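1-pyrroline-5-carboxylate dehydrogenase (Thermus thermophilus, PDB 1UZB) probably catalyses the NAD-dependent oxidation of glutamate semialdehyde, the open form of 1-pyrroline-5-carboxylate, to glutamate, the second step of proline breakdown. Local coordinates at residues R21-A26 against R112-E117; H250-F255 against Q279-R284; L385-K390 against P401-E406. All blocks are in the same frame, centred on the assembly; numbering follows the deposited sequence. Where two conformers were deposited one is given.

Contact 1 (R21-A26 against R112-E117); sequences RAMREA and RKRELE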
loop_
_atom_site.group_PDB
_atom_site.type_symbol
_atom_site.label_atom_id
_atom_site.label_comp_id
_atom_site.label_asym_id
_atom_site.label_seq_id
_atom_site.Cartn_x
_atom_site.Cartn_y
_atom_site.Cartn_z
ATOM N N ARG A 21 -12.284 46.166 -0.251
ATOM C CA ARG A 21 -11.991 47.017 -1.397
ATOM C C ARG A 21 -12.251 46.256 -2.688
ATOM O O ARG A 21 -12.891 46.766 -3.603
ATOM C CB ARG A 21 -10.529 47.468 -1.374
ATOM C CG ARG A 21 -10.174 48.460 -2.474
ATOM C CD ARG A 21 -8.682 48.475 -2.744
ATOM N NE ARG A 21 -8.233 47.219 -3.341
ATOM C CZ ARG A 21 -8.633 46.775 -4.529
ATOM N NH1 ARG A 21 -9.489 47.486 -5.251
ATOM N NH2 ARG A 21 -8.181 45.620 -4.999
ATOM N N ALA A 22 -11.735 45.033 -2.756
ATOM C CA ALA A 22 -11.898 44.195 -3.935
ATOM C C ALA A 22 -13.368 43.881 -4.199
ATOM O O ALA A 22 -13.812 43.894 -5.344
ATOM C CB ALA A 22 -11.103 42.898 -3.769
ATOM N N MET A 23 -14.123 43.604 -3.142
ATOM C CA MET A 23 -15.536 43.286 -3.307
ATOM C C MET A 23 -16.334 44.510 -3.750
ATOM O O MET A 23 -17.212 44.401 -4.606
ATOM C CB MET A 23 -16.125 42.722 -2.012
ATOM C CG MET A 23 -17.564 42.254 -2.169
ATOM S SD MET A 23 -17.748 41.002 -3.469
ATOM C CE MET A 23 -18.903 39.864 -2.678
ATOM N N ARG A 24 -16.031 45.671 -3.174
ATOM C CA ARG A 24 -16.743 46.880 -3.561
ATOM C C ARG A 24 -16.504 47.202 -5.034
ATOM O O ARG A 24 -17.428 47.605 -5.739
ATOM C CB ARG A 24 -16.337 48.076 -2.684
ATOM C CG ARG A 24 -16.908 48.030 -1.267
ATOM C CD ARG A 24 -16.816 49.395 -0.590
ATOM N NE ARG A 24 -15.437 49.810 -0.351
ATOM C CZ ARG A 24 -14.765 49.580 0.774
ATOM N NH1 ARG A 24 -15.345 48.938 1.780
ATOM N NH2 ARG A 24 -13.510 49.987 0.891
ATOM N N GLU A 25 -15.275 47.013 -5.509
ATOM C CA GLU A 25 -14.975 47.287 -6.913
ATOM C C GLU A 25 -15.692 46.282 -7.813
ATOM O O GLU A 25 -16.180 46.639 -8.885
ATOM C CB GLU A 25 -13.465 47.230 -7.172
ATOM C CG GLU A 25 -13.051 47.546 -8.611
ATOM C CD GLU A 25 -13.511 48.918 -9.089
ATOM O OE1 GLU A 25 -13.429 49.885 -8.304
ATOM O OE2 GLU A 25 -13.940 49.033 -10.258
ATOM N N ALA A 26 -15.754 45.029 -7.370
ATOM C CA ALA A 26 -16.418 43.981 -8.144
ATOM C C ALA A 26 -17.918 44.249 -8.234
ATOM O O ALA A 26 -18.524 44.103 -9.299
ATOM C CB ALA A 26 -16.162 42.618 -7.509
ATOM N N ARG A 112 -11.607 35.073 -11.204
ATOM C CA ARG A 112 -12.815 35.873 -11.417
ATOM C C ARG A 112 -13.775 35.736 -10.237
ATOM O O ARG A 112 -14.967 36.035 -10.348
ATOM C CB ARG A 112 -13.529 35.438 -12.704
ATOM C CG ARG A 112 -12.763 35.762 -13.977
ATOM C CD ARG A 112 -13.551 35.382 -15.223
ATOM N NE ARG A 112 -14.805 36.124 -15.338
ATOM C CZ ARG A 112 -15.624 36.051 -16.385
ATOM N NH1 ARG A 112 -16.745 36.759 -16.408
ATOM N NH2 ARG A 112 -15.319 35.269 -17.410
ATOM N N LYS A 113 -13.238 35.302 -9.103
ATOM C CA LYS A 113 -14.027 35.079 -7.897
ATOM C C LYS A 113 -14.907 36.246 -7.449
ATOM O O LYS A 113 -16.116 36.076 -7.268
ATOM C CB LYS A 113 -13.097 34.654 -6.755
ATOM C CG LYS A 113 -13.800 34.258 -5.467
ATOM C CD LYS A 113 -12.955 33.280 -4.654
ATOM C CE LYS A 113 -11.559 33.809 -4.375
ATOM N NZ LYS A 113 -10.813 32.890 -3.475
ATOM N N ARG A 114 -14.319 37.428 -7.274
ATOM C CA ARG A 114 -15.092 38.582 -6.824
ATOM C C ARG A 114 -16.221 38.946 -7.791
ATOM O O ARG A 114 -17.328 39.294 -7.367
ATOM C CB ARG A 114 -14.167 39.784 -6.611
ATOM C CG ARG A 114 -13.157 39.623 -5.470
ATOM C CD ARG A 114 -13.823 39.659 -4.090
ATOM N NE ARG A 114 -14.066 38.330 -3.527
ATOM C CZ ARG A 114 -13.124 37.551 -3.003
ATOM N NH1 ARG A 114 -11.862 37.960 -2.963
ATOM N NH2 ARG A 114 -13.444 36.363 -2.505
ATOM N N GLU A 115 -15.941 38.863 -9.087
ATOM C CA GLU A 115 -16.942 39.166 -10.105
ATOM C C GLU A 115 -18.122 38.197 -10.004
ATOM O O GLU A 115 -19.282 38.608 -10.056
ATOM C CB GLU A 115 -16.326 39.057 -11.500
ATOM C CG GLU A 115 -17.256 39.488 -12.620
ATOM C CD GLU A 115 -16.803 38.991 -13.979
ATOM O OE1 GLU A 115 -15.587 38.772 -14.164
ATOM O OE2 GLU A 115 -17.666 38.825 -14.867
ATOM N N LEU A 116 -17.821 36.908 -9.875
ATOM C CA LEU A 116 -18.872 35.901 -9.772
ATOM C C LEU A 116 -19.689 36.084 -8.492
ATOM O O LEU A 116 -20.911 35.959 -8.510
ATOM C CB LEU A 116 -18.265 34.496 -9.834
ATOM C CG LEU A 116 -17.692 34.115 -11.205
ATOM C CD1 LEU A 116 -16.949 32.796 -11.101
ATOM C CD2 LEU A 116 -18.816 34.024 -12.231
ATOM N N GLU A 117 -19.014 36.394 -7.388
ATOM C CA GLU A 117 -19.702 36.614 -6.122
ATOM C C GLU A 117 -20.645 37.810 -6.244
ATOM O O GLU A 117 -21.802 37.742 -5.829
ATOM C CB GLU A 117 -18.693 36.872 -4.999
ATOM C CG GLU A 117 -17.753 35.705 -4.713
ATOM C CD GLU A 117 -16.655 36.072 -3.737
ATOM O OE1 GLU A 117 -16.506 37.275 -3.439
ATOM O OE2 GLU A 117 -15.933 35.161 -3.275
#

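Contact 2 (H250-F255 against Q279-R284); sequences HPRIRF and QTWFKR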
loop_
_atom_site.group_PDB
_atom_site.type_symbol
_atom_site.label_atom_id
_atom_site.label_comp_id
_atom_site.label_asym_id
_atom_site.label_seq_id
_atom_site.Cartn_x
_atom_site.Cartn_y
_atom_site.Cartn_z
ATOM N N HIS A 250 -36.256 12.965 -24.692
ATOM C CA HIS A 250 -35.604 12.684 -25.967
ATOM C C HIS A 250 -35.000 11.282 -26.031
ATOM O O HIS A 250 -34.357 10.824 -25.085
ATOM C CB HIS A 250 -34.517 13.733 -26.213
ATOM C CG HIS A 250 -34.157 13.914 -27.654
ATOM N ND1 HIS A 250 -33.552 12.928 -28.405
ATOM C CD2 HIS A 250 -34.301 14.980 -28.478
ATOM C CE1 HIS A 250 -33.339 13.379 -29.628
ATOM N NE2 HIS A 250 -33.783 14.621 -29.698
ATOM N N PRO A 251 -35.202 10.573 -27.152
ATOM C CA PRO A 251 -34.636 9.226 -27.255
ATOM C C PRO A 251 -33.109 9.221 -27.304
ATOM O O PRO A 251 -32.481 8.204 -27.012
ATOM C CB PRO A 251 -35.257 8.686 -28.543
ATOM C CG PRO A 251 -35.456 9.926 -29.368
ATOM C CD PRO A 251 -35.989 10.908 -28.353
ATOM N N ARG A 252 -32.516 10.360 -27.654
ATOM C CA ARG A 252 -31.062 10.452 -27.755
ATOM C C ARG A 252 -30.344 11.101 -26.570
ATOM O O ARG A 252 -29.159 11.428 -26.660
ATOM C CB ARG A 252 -30.674 11.166 -29.053
ATOM C CG ARG A 252 -31.116 10.432 -30.310
ATOM C CD ARG A 252 -30.485 9.050 -30.398
ATOM N NE ARG A 252 -29.028 9.117 -30.458
ATOM C CZ ARG A 252 -28.232 8.056 -30.556
ATOM N NH1 ARG A 252 -28.751 6.837 -30.607
ATOM N NH2 ARG A 252 -26.915 8.214 -30.602
ATOM N N ILE A 253 -31.059 11.310 -25.471
ATOM C CA ILE A 253 -30.436 11.855 -24.268
ATOM C C ILE A 253 -30.059 10.627 -23.437
ATOM O O ILE A 253 -30.906 9.783 -23.133
ATOM C CB ILE A 253 -31.404 12.794 -23.503
ATOM C CG1 ILE A 253 -31.253 14.217 -24.043
ATOM C CG2 ILE A 253 -31.126 12.759 -22.004
ATOM C CD1 ILE A 253 -29.916 14.878 -23.704
ATOM N N ARG A 254 -28.779 10.519 -23.089
ATOM C CA ARG A 254 -28.282 9.360 -22.348
ATOM C C ARG A 254 -28.495 9.393 -20.841
ATOM O O ARG A 254 -28.738 8.359 -20.217
ATOM C CB ARG A 254 -26.791 9.160 -22.643
ATOM C CG ARG A 254 -26.203 7.874 -22.070
ATOM C CD ARG A 254 -26.786 6.659 -22.767
ATOM N NE ARG A 254 -26.420 5.377 -22.166
ATOM C CZ ARG A 254 -26.996 4.864 -21.085
ATOM N NH1 ARG A 254 -26.606 3.682 -20.627
ATOM N NH2 ARG A 254 -27.960 5.527 -20.455
ATOM N N PHE A 255 -28.381 10.575 -20.250
ATOM C CA PHE A 255 -28.567 10.713 -18.815
ATOM C C PHE A 255 -29.102 12.084 -18.476
ATOM O O PHE A 255 -29.004 13.017 -19.273
ATOM C CB PHE A 255 -27.249 10.477 -18.060
ATOM C CG PHE A 255 -26.148 11.446 -18.413
ATOM C CD1 PHE A 255 -25.245 11.152 -19.428
ATOM C CD2 PHE A 255 -26.013 12.657 -17.732
ATOM C CE1 PHE A 255 -24.224 12.042 -19.761
ATOM C CE2 PHE A 255 -24.994 13.554 -18.059
ATOM C CZ PHE A 255 -24.098 13.245 -19.076
ATOM N N GLN A 279 -35.421 4.891 -28.852
ATOM C CA GLN A 279 -34.397 4.895 -27.811
ATOM C C GLN A 279 -33.706 3.534 -27.724
ATOM O O GLN A 279 -34.364 2.493 -27.760
ATOM C CB GLN A 279 -35.052 5.253 -26.480
ATOM C CG GLN A 279 -34.099 5.566 -25.346
ATOM C CD GLN A 279 -34.854 6.037 -24.123
ATOM O OE1 GLN A 279 -35.664 6.966 -24.206
ATOM N NE2 GLN A 279 -34.608 5.400 -22.984
ATOM N N THR A 280 -32.381 3.545 -27.588
ATOM C CA THR A 280 -31.612 2.304 -27.535
ATOM C C THR A 280 -30.835 2.060 -26.243
ATOM O O THR A 280 -29.791 1.405 -26.250
ATOM C CB THR A 280 -30.627 2.227 -28.714
ATOM O OG1 THR A 280 -29.781 3.382 -28.703
ATOM C CG2 THR A 280 -31.384 2.168 -30.036
ATOM N N TRP A 281 -31.345 2.582 -25.136
ATOM C CA TRP A 281 -30.702 2.383 -23.843
ATOM C C TRP A 281 -31.653 2.697 -22.710
ATOM O O TRP A 281 -32.737 3.250 -22.925
ATOM C CB TRP A 281 -29.456 3.271 -23.704
ATOM C CG TRP A 281 -29.694 4.737 -23.963
ATOM C CD1 TRP A 281 -30.516 5.585 -23.266
ATOM C CD2 TRP A 281 -29.092 5.524 -24.994
ATOM N NE1 TRP A 281 -30.458 6.851 -23.805
ATOM C CE2 TRP A 281 -29.590 6.840 -24.866
ATOM C CE3 TRP A 281 -28.175 5.245 -26.014
ATOM C CZ2 TRP A 281 -29.202 7.876 -25.725
ATOM C CZ3 TRP A 281 -27.790 6.277 -26.868
ATOM C CH2 TRP A 281 -28.303 7.575 -26.716
ATOM N N PHE A 282 -31.247 2.321 -21.504
ATOM C CA PHE A 282 -32.020 2.607 -20.310
ATOM C C PHE A 282 -31.387 3.881 -19.756
ATOM O O PHE A 282 -30.219 3.890 -19.365
ATOM C CB PHE A 282 -31.901 1.467 -19.291
ATOM C CG PHE A 282 -32.634 0.216 -19.689
ATOM C CD1 PHE A 282 -32.056 -0.717 -20.546
ATOM C CD2 PHE A 282 -33.921 -0.019 -19.215
ATOM C CE1 PHE A 282 -32.753 -1.863 -20.926
ATOM C CE2 PHE A 282 -34.625 -1.158 -19.587
ATOM C CZ PHE A 282 -34.042 -2.084 -20.445
ATOM N N LYS A 283 -32.150 4.965 -19.747
ATOM C CA LYS A 283 -31.652 6.241 -19.254
ATOM C C LYS A 283 -31.313 6.247 -17.775
ATOM O O LYS A 283 -31.980 5.602 -16.964
ATOM C CB LYS A 283 -32.685 7.342 -19.488
ATOM C CG LYS A 283 -32.886 7.730 -20.924
ATOM C CD LYS A 283 -34.029 8.721 -21.039
ATOM C CE LYS A 283 -34.133 9.256 -22.449
ATOM N NZ LYS A 283 -35.366 10.067 -22.630
ATOM N N ARG A 284 -30.269 6.992 -17.430
ATOM C CA ARG A 284 -29.893 7.149 -16.039
ATOM C C ARG A 284 -30.355 8.546 -15.661
ATOM O O ARG A 284 -30.157 9.499 -16.413
ATOM C CB ARG A 284 -28.382 7.037 -15.853
ATOM C CG ARG A 284 -27.838 5.649 -16.099
ATOM C CD ARG A 284 -26.408 5.543 -15.611
ATOM N NE ARG A 284 -25.829 4.248 -15.955
ATOM C CZ ARG A 284 -24.589 3.882 -15.655
ATOM N NH1 ARG A 284 -23.786 4.709 -14.999
ATOM N NH2 ARG A 284 -24.146 2.688 -16.026
HETATM O O HOH W 1 -31.052 6.083 -27.945
HETATM O O HOH W 2 -28.226 2.204 -18.687
#

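Contact 3 (L385-K390 against P401-E406); sequences LVLGGK and PTVFTE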
loop_
_atom_site.group_PDB
_atom_site.type_symbol
_atom_site.label_atom_id
_atom_site.label_comp_id
_atom_site.label_asym_id
_atom_site.label_seq_id
_atom_site.Cartn_x
_atom_site.Cartn_y
_atom_site.Cartn_z
ATOM N N LEU A 385 -47.599 31.521 15.723
ATOM C CA LEU A 385 -46.625 32.463 15.187
ATOM C C LEU A 385 -46.035 33.254 16.347
ATOM O O LEU A 385 -46.769 33.897 17.100
ATOM C CB LEU A 385 -47.300 33.421 14.200
ATOM C CG LEU A 385 -46.397 34.464 13.539
ATOM C CD1 LEU A 385 -45.369 33.769 12.656
ATOM C CD2 LEU A 385 -47.247 35.425 12.717
ATOM N N VAL A 386 -44.714 33.211 16.500
ATOM C CA VAL A 386 -44.066 33.939 17.587
ATOM C C VAL A 386 -43.010 34.939 17.120
ATOM O O VAL A 386 -42.423 35.648 17.936
ATOM C CB VAL A 386 -43.426 32.977 18.615
ATOM C CG1 VAL A 386 -44.517 32.218 19.366
ATOM C CG2 VAL A 386 -42.486 32.010 17.918
ATOM N N LEU A 387 -42.763 34.992 15.814
ATOM C CA LEU A 387 -41.799 35.940 15.256
ATOM C C LEU A 387 -41.989 36.112 13.755
ATOM O O LEU A 387 -42.202 35.139 13.032
ATOM C CB LEU A 387 -40.356 35.494 15.530
ATOM C CG LEU A 387 -39.303 36.512 15.069
ATOM C CD1 LEU A 387 -39.405 37.773 15.917
ATOM C CD2 LEU A 387 -37.911 35.918 15.179
ATOM N N GLY A 388 -41.915 37.359 13.298
ATOM C CA GLY A 388 -42.051 37.654 11.879
ATOM C C GLY A 388 -43.393 37.297 11.276
ATOM O O GLY A 388 -44.442 37.650 11.816
ATOM N N GLY A 389 -43.358 36.610 10.138
ATOM C CA GLY A 389 -44.586 36.200 9.483
ATOM C C GLY A 389 -45.157 37.217 8.515
ATOM O O GLY A 389 -46.356 37.196 8.229
ATOM N N LYS A 390 -44.317 38.110 8.003
ATOM C CA LYS A 390 -44.800 39.111 7.065
ATOM C C LYS A 390 -43.740 39.658 6.121
ATOM O O LYS A 390 -42.535 39.536 6.359
ATOM C CB LYS A 390 -45.448 40.276 7.821
ATOM C CG LYS A 390 -44.491 41.078 8.686
ATOM C CD LYS A 390 -45.224 42.212 9.391
ATOM C CE LYS A 390 -44.271 43.072 10.206
ATOM N NZ LYS A 390 -44.986 44.175 10.905
ATOM N N PRO A 401 -37.563 37.102 9.129
ATOM C CA PRO A 401 -37.287 35.786 9.710
ATOM C C PRO A 401 -38.546 35.407 10.480
ATOM O O PRO A 401 -39.036 36.178 11.309
ATOM C CB PRO A 401 -36.097 36.059 10.623
ATOM C CG PRO A 401 -35.350 37.101 9.861
ATOM C CD PRO A 401 -36.453 38.035 9.397
ATOM N N THR A 402 -39.064 34.219 10.202
ATOM C CA THR A 402 -40.299 33.765 10.812
ATOM C C THR A 402 -40.155 32.508 11.654
ATOM O O THR A 402 -39.408 31.591 11.304
ATOM C CB THR A 402 -41.341 33.529 9.708
ATOM O OG1 THR A 402 -41.515 34.743 8.968
ATOM C CG2 THR A 402 -42.674 33.092 10.296
ATOM N N VAL A 403 -40.885 32.472 12.765
ATOM C CA VAL A 403 -40.861 31.325 13.660
ATOM C C VAL A 403 -42.256 30.942 14.135
ATOM O O VAL A 403 -43.032 31.793 14.585
ATOM C CB VAL A 403 -40.008 31.592 14.925
ATOM C CG1 VAL A 403 -40.003 30.356 15.822
ATOM C CG2 VAL A 403 -38.589 31.961 14.534
ATOM N N PHE A 404 -42.576 29.659 14.003
ATOM C CA PHE A 404 -43.842 29.119 14.489
ATOM C C PHE A 404 -43.444 28.118 15.561
ATOM O O PHE A 404 -42.451 27.403 15.403
ATOM C CB PHE A 404 -44.606 28.356 13.403
ATOM C CG PHE A 404 -45.252 29.230 12.364
ATOM C CD1 PHE A 404 -44.611 29.495 11.160
ATOM C CD2 PHE A 404 -46.520 29.765 12.582
ATOM C CE1 PHE A 404 -45.220 30.279 10.181
ATOM C CE2 PHE A 404 -47.139 30.552 11.610
ATOM C CZ PHE A 404 -46.490 30.809 10.407
ATOM N N THR A 405 -44.192 28.062 16.657
ATOM C CA THR A 405 -43.871 27.090 17.690
ATOM C C THR A 405 -45.085 26.225 18.028
ATOM O O THR A 405 -46.190 26.475 17.537
ATOM C CB THR A 405 -43.301 27.768 18.958
ATOM O OG1 THR A 405 -42.729 26.764 19.802
ATOM C CG2 THR A 405 -44.381 28.526 19.714
ATOM N N GLU A 406 -44.866 25.207 18.859
ATOM C CA GLU A 406 -45.914 24.253 19.234
ATOM C C GLU A 406 -46.540 23.696 17.951
ATOM O O GLU A 406 -47.746 23.457 17.873
ATOM C CB GLU A 406 -46.990 24.921 20.103
ATOM C CG GLU A 406 -46.512 25.419 21.477
ATOM C CD GLU A 406 -46.140 24.306 22.453
ATOM O OE1 GLU A 406 -46.505 23.135 22.218
ATOM O OE2 GLU A 406 -45.488 24.611 23.477
#

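Contact 1 (R21-A26 against R112-E117)
Met23 packs on the CD of Arg114 and on the carboxylate of Glu117, two side chains joined by a salt bridge in which the edge of the guanidinium meets the carboxylate obliquely, OE1 from 40° above its plane. Arg114 offers its side to the acid one turn further along its helix, each nitrogen taking a different oxygen. NE reaches Glu117 OE1 at 2.7 Å, in a nearly straight bond that lies in the guanidinium plane. NH2 reaches Glu117 OE2 on its syn side at 2.9 Å, and the same OE2 also bonds Ser132 OG. Arg112 and Glu115 form a second side-on pair of this kind, with Arg112 NH1 2.7 Å from Glu115 OE2.

Between the helices the contact is by packing alone. Met23 has CG anti to its backbone N (chi1 -175°) and then bends, which carries CE to 3.6 Å from Glu117 OE1, while the Met23 side chain crosses that of Arg114 at about a right angle, SD nearest to CD. An unbranched, flexible thioether suits this path. Ala26 CB sits 3.6 Å from Arg114 CB, and Ala22 CB touches Arg114 CG; these small methyls let the axes approach to 8.8 Å while crossing at -56°. Replacing Arg114 with an alanine would probably leave Glu117 without its charge partner and open a gap beside Ala22 and the sulfur of Met23.

The contact lays helix 17-32 across the first turns of helix 113-124. Phe14, in the loop before helix 17-32, touches Met23, Arg114 and Glu117. Helix 128-149 adds Trp128 against Met23 and Val135 against Glu117, whereas helix 213-226 packs on another side of helix 113-124, with Ile222 against Leu116.

Contact 2 (H250-F255 against Q279-R284)
Stacking dominates between Arg254 and Trp281. The guanidinium lies nearly flat on the indole, its plane turned by 14° and its centre 4.3 Å from that of the ring. Arg254 CD sits above the five-membered ring, 3.5 Å from its centroid, so a CH-pi contact accompanies the off-centre cation-pi one. With chi1 53°, Trp281 swings its indole towards the opposing loop. Its far corner, CH2, stands over the guanidinium face of Arg252, 3.9 Å from CZ, with the planes steeply inclined.

Hydrogen bonds from side chains to backbone carbonyls form the second group. Trp281 NE1 donates to Ile253 O at 3.0 Å, close to the ring plane, which fixes the indole's rotation. Arg254 NH2 reaches Phe282 O at 3.0 Å, tilted out of the guanidinium plane. Lys283, long and extended, brings NZ to His250 O at 2.8 Å and also binds Val248 O, so its buried ammonium is met by carbonyls.

Water fills in two places: one joins Pro251 O to Thr280 N over the other face of Trp281, and one joins Arg254 NH1 to Phe282 O. The backbones pair only at the end, where Arg284 N makes a weak bond to Arg254 O.

These are the loops leading into neighbouring parallel strands 255-259 and 284-288, linked through helix 262-272: a beta-alpha-beta crossover, as in the Rossmann-like NAD-binding domain of aldehyde dehydrogenases.

Contact 3 (L385-K390 against P401-E406)
A classic beta bulge sets two residues, Val386 and Leu387, opposite the single residue Val403, in the antiparallel pair that ends a seven-stranded sheet, probably that of the catalytic domain of the aldehyde dehydrogenase family. The extra residue makes Val403 O serve two donors: Val386 N at 2.9 Å in an almost straight bond, and Leu387 N in a weak, bent one. Val403 N returns a bond to Leu387 O at 3.0 Å, completing the hydrogen-bonded pair.

Apolar side chains suit both faces. On one, Leu385 lays CD1 over the Phe404 ring, off its centre and 4.0 Å from the centroid, a CH-pi contact; chi1 of -179° directs the branch there, where it also meets the methyl CG2 of Thr402. On the other, Leu387 CB lies 4.0 Å from Val403 CB, and helix 332-346 packs on Leu387 through Leu343. Beside them Val386 reaches across with both branches, CG2 to Val403 CG1 at 3.6 Å and CG1 to the methyl of Thr405.

Two glycines follow the strand. Gly388 has a positive phi (63°), and a beta carbon there would run into Pro401 O and sit tight against Thr402 OG1; one on Gly389 would be pressed against Leu385 CD2 and the preceding carbonyl. Gly389 N donates to Thr402, whose OG1, also bonded to Ala400 O, accepts it at 2.9 Å.

From the N terminus the three contacts follow one another in series, so none nests in or crosses another. Contact 1 closes the longest loop, bringing helix 113-124 back against helix 17-32 after the four-stranded sheet and two more helices have intervened. Contact 2 closes a shorter one, the excursion through strand 255-259 and helix 262-272, at the entrance to two parallel strands of the six-stranded sheet. Contact 3 closes the shortest, the long hairpin loop that joins the outermost strand 384-387 to its neighbour in the seven-stranded sheet. Contacts 2 and 3 lie on opposite sides of the chain's centre, their own centres about 46 Å apart; none of the three touches another.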